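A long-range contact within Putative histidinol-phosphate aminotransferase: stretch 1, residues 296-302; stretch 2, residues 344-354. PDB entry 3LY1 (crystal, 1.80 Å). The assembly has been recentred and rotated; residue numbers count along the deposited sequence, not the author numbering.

Stretch 1, residues 296-302: FHQLVVP
Stretch 2 (344-354) TMREFRKKSWI

Stretch 1 leaves a strand at Gln-298 and continues as loop to Pro-302, the N-cap of a following helix. The loop has phi/psi -125/149 at Leu-299, -101/-17 at Val-300 and -97/162 at Val-301. Stretch 2 begins within a helix and finishes at the chain terminus, Ile-354. The contact is small, burying 242 Å² in total. No direct hydrogen bond crosses it. The nearest CA atoms across the stretches are those of Val-301 and Ile-354, 6.0 Å apart.

Thr-344 lies in the helix, out of reach of stretch 1. Thr-344 O accepts from Phe-348 N at 2.8 Å. Met-345 is a selenomethionine, chi1 m, chi2 t, chi3 p, and points toward stretch 1. Met-345 CE lies 4.4 Å from His-297 NE2, oblique to the ring. His-297 also points toward the contact, with chi1 p and chi2 85°. His-297 ND1 donates to Gln-298 O at 2.9 Å.

Arg-346, Glu-347 and Phe-348 make no contact with stretch 1. Arg-349 N donates to Met-345 O at 2.9 Å. The Arg-349 side chain leaves sideways with chi1 t, chi2 p, chi3 p and chi4 85°. This curled path brings the guanidinium to the terminal carboxylate. Arg-349 NE donates to Ile-354 O at 2.9 Å, and Arg-349 NH2 donates to Ile-354 OXT at 3.0 Å, the latter within a salt bridge. The two bonds hold both carboxylate oxygens of Ile-354 to Arg-349. Arg-349 NH2 also lies 4.4 Å from Val-300 CG2.

Lys-350 NZ forms a salt bridge with Glu-347 OE2 at 2.8 Å. The chain then turns. Lys-351 has phi/psi -107/19, and Ser-352 has positive phi, 64/20. Ser-352 N donates to Arg-349 O at 3.0 Å, and Trp-353 N to Phe-348 O at 2.8 Å. The Trp-353 CA-to-CB bond points away from stretch 1, and its backbone O is the atom that meets Val-301.

Val-301, chi1 m, points toward this turn. Val-301 CG1 is 3.7 Å from Ser-352 O, and Val-301 CG2 is 3.6 Å from Trp-353 O. Val-301 CG1 also reaches Ile-354 CA at 4.1 Å. These are van der Waals contacts against backbone.

Ile-354 has phi -143, chi1 t and chi2 t. Its CA-to-CB bond points away, but the side-chain end comes nearer. Ile-354 CG1 meets Leu-299 CD2 at 4.1 Å, an apolar pairing. Leu-299 has chi1 m and chi2 t. Ile-354 OXT lies 3.5 Å from Val-300 CG2, where Val-300 has chi1 m. Water 1 supplies the polar link: it accepts from Val-300 N at 2.7 Å and donates to Ile-354 OXT at 2.7 Å.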

# COMPACT_ATOMS: atom_id res chain seq x y z
N PHE A 296 29.65 1.01 -0.93
CA PHE A 296 29.88 2.36 -0.50
C PHE A 296 31.38 2.57 -0.62
O PHE A 296 32.15 1.83 -0.03
CB PHE A 296 29.36 2.55 0.93
CG PHE A 296 29.01 3.97 1.30
CD1 PHE A 296 28.02 4.67 0.62
CD2 PHE A 296 29.59 4.57 2.41
CE1 PHE A 296 27.64 5.97 1.01
CE2 PHE A 296 29.22 5.88 2.81
CZ PHE A 296 28.25 6.56 2.11
N HIS A 297 31.79 3.51 -1.46
CA HIS A 297 33.22 3.82 -1.62
C HIS A 297 33.52 5.32 -1.60
O HIS A 297 32.63 6.16 -1.81
CB HIS A 297 33.82 3.16 -2.85
CG HIS A 297 33.45 3.79 -4.17
ND1 HIS A 297 34.14 4.86 -4.71
CD2 HIS A 297 32.53 3.43 -5.11
CE1 HIS A 297 33.66 5.14 -5.91
NE2 HIS A 297 32.68 4.29 -6.19
N GLN A 298 34.80 5.60 -1.33
CA GLN A 298 35.28 6.95 -1.16
C GLN A 298 35.58 7.58 -2.51
O GLN A 298 35.81 6.88 -3.50
CB GLN A 298 36.53 6.95 -0.28
CG GLN A 298 36.82 8.27 0.39
CD GLN A 298 38.07 8.22 1.28
OE1 GLN A 298 38.35 7.22 1.91
NE2 GLN A 298 38.82 9.32 1.32
N LEU A 299 35.53 8.91 -2.54
CA LEU A 299 35.91 9.68 -3.71
C LEU A 299 36.96 10.71 -3.34
O LEU A 299 36.96 11.22 -2.21
CB LEU A 299 34.71 10.40 -4.31
CG LEU A 299 33.66 9.51 -4.94
CD1 LEU A 299 32.36 10.28 -5.27
CD2 LEU A 299 34.26 8.81 -6.19
N VAL A 300 37.83 11.02 -4.29
CA VAL A 300 38.77 12.12 -4.15
C VAL A 300 38.31 13.38 -4.93
O VAL A 300 38.78 14.48 -4.66
CB VAL A 300 40.24 11.68 -4.47
CG1 VAL A 300 40.69 10.65 -3.41
CG2 VAL A 300 40.38 11.09 -5.82
N VAL A 301 37.38 13.21 -5.87
CA VAL A 301 36.74 14.35 -6.56
C VAL A 301 35.39 14.65 -5.89
O VAL A 301 34.87 13.80 -5.16
CB VAL A 301 36.51 14.03 -8.04
CG1 VAL A 301 37.82 13.63 -8.68
CG2 VAL A 301 35.45 12.92 -8.21
N PRO A 302 34.84 15.86 -6.11
CA PRO A 302 33.51 16.13 -5.55
C PRO A 302 32.43 15.14 -6.02
O PRO A 302 32.34 14.79 -7.22
CB PRO A 302 33.21 17.58 -6.02
CG PRO A 302 34.60 18.22 -6.19
CD PRO A 302 35.44 17.06 -6.73
N THR A 344 34.63 2.30 -17.45
CA THR A 344 34.37 3.74 -17.52
C THR A 344 35.10 4.49 -16.37
O THR A 344 35.69 5.56 -16.56
CB THR A 344 32.84 4.04 -17.52
OG1 THR A 344 32.24 3.41 -18.66
CG2 THR A 344 32.56 5.53 -17.61
N MSE A 345 35.05 3.90 -15.18
CA MSE A 345 35.79 4.43 -14.06
C MSE A 345 37.32 4.52 -14.36
O MSE A 345 37.93 5.58 -14.13
CB MSE A 345 35.53 3.55 -12.83
CG MSE A 345 34.11 3.59 -12.36
SE MSE A 345 33.76 2.25 -10.99
CE MSE A 345 34.99 2.84 -9.60
N ARG A 346 37.90 3.46 -14.93
CA ARG A 346 39.31 3.49 -15.31
C ARG A 346 39.60 4.60 -16.29
O ARG A 346 40.63 5.27 -16.18
CB ARG A 346 39.78 2.14 -15.87
CG ARG A 346 39.85 1.07 -14.81
CD ARG A 346 40.12 -0.33 -15.45
NE ARG A 346 40.21 -1.35 -14.42
CZ ARG A 346 39.24 -2.22 -14.10
NH1 ARG A 346 38.10 -2.26 -14.79
NH2 ARG A 346 39.44 -3.09 -13.12
N GLU A 347 38.67 4.83 -17.22
CA GLU A 347 38.83 5.89 -18.21
C GLU A 347 38.68 7.28 -17.58
O GLU A 347 39.40 8.23 -17.97
CB GLU A 347 37.83 5.74 -19.35
CG GLU A 347 38.09 4.57 -20.27
CD GLU A 347 39.40 4.70 -21.02
OE1 GLU A 347 39.52 5.63 -21.87
OE2 GLU A 347 40.32 3.90 -20.74
N PHE A 348 37.74 7.41 -16.63
CA PHE A 348 37.57 8.64 -15.87
C PHE A 348 38.88 8.99 -15.16
O PHE A 348 39.27 10.19 -15.12
CB PHE A 348 36.48 8.51 -14.80
CG PHE A 348 35.08 8.86 -15.25
CD1 PHE A 348 34.63 8.59 -16.52
CD2 PHE A 348 34.19 9.43 -14.35
CE1 PHE A 348 33.32 8.88 -16.91
CE2 PHE A 348 32.88 9.73 -14.72
CZ PHE A 348 32.44 9.45 -16.00
N ARG A 349 39.54 7.98 -14.57
CA ARG A 349 40.77 8.21 -13.81
C ARG A 349 41.84 8.88 -14.71
O ARG A 349 42.54 9.81 -14.28
CB ARG A 349 41.28 6.91 -13.19
CG ARG A 349 42.72 6.91 -12.62
CD ARG A 349 43.01 8.04 -11.61
NE ARG A 349 42.10 8.09 -10.45
CZ ARG A 349 42.24 7.39 -9.32
NH1 ARG A 349 43.24 6.55 -9.17
NH2 ARG A 349 41.38 7.56 -8.31
N LYS A 350 41.93 8.43 -15.95
CA LYS A 350 42.94 8.95 -16.87
C LYS A 350 42.75 10.44 -17.09
O LYS A 350 43.73 11.16 -17.35
CB LYS A 350 42.89 8.22 -18.22
CG LYS A 350 43.15 6.74 -18.13
CD LYS A 350 43.13 6.15 -19.53
CE LYS A 350 43.21 4.65 -19.51
NZ LYS A 350 43.10 4.12 -20.93
N LYS A 351 41.50 10.92 -17.01
CA LYS A 351 41.23 12.34 -17.22
C LYS A 351 40.90 13.07 -15.92
O LYS A 351 40.35 14.18 -15.96
CB LYS A 351 40.15 12.55 -18.31
CG LYS A 351 38.74 12.02 -17.99
CD LYS A 351 37.82 12.03 -19.22
CE LYS A 351 37.45 13.46 -19.65
NZ LYS A 351 36.63 13.54 -20.93
N SER A 352 41.27 12.48 -14.79
CA SER A 352 41.05 13.04 -13.45
C SER A 352 39.60 13.21 -12.97
O SER A 352 39.35 13.98 -12.02
CB SER A 352 41.80 14.37 -13.28
OG SER A 352 43.18 14.14 -13.35
N TRP A 353 38.66 12.50 -13.59
CA TRP A 353 37.23 12.62 -13.24
C TRP A 353 36.85 11.66 -12.12
O TRP A 353 35.70 11.67 -11.63
CB TRP A 353 36.35 12.33 -14.46
CG TRP A 353 36.03 13.51 -15.32
CD1 TRP A 353 36.47 14.80 -15.17
CD2 TRP A 353 35.20 13.50 -16.49
NE1 TRP A 353 35.95 15.59 -16.16
CE2 TRP A 353 35.17 14.82 -16.99
CE3 TRP A 353 34.45 12.51 -17.15
CZ2 TRP A 353 34.43 15.18 -18.14
CZ3 TRP A 353 33.73 12.85 -18.29
CH2 TRP A 353 33.73 14.17 -18.77
N ILE A 354 37.80 10.81 -11.75
CA ILE A 354 37.71 10.01 -10.55
C ILE A 354 39.10 9.89 -9.94
O ILE A 354 40.11 10.15 -10.68
CB ILE A 354 37.10 8.59 -10.81
CG1 ILE A 354 36.48 8.02 -9.54
CG2 ILE A 354 38.15 7.63 -11.44
CD1 ILE A 354 35.86 6.61 -9.68
OXT ILE A 354 39.21 9.52 -8.74
O HOH W 1 37.37 10.14 -6.84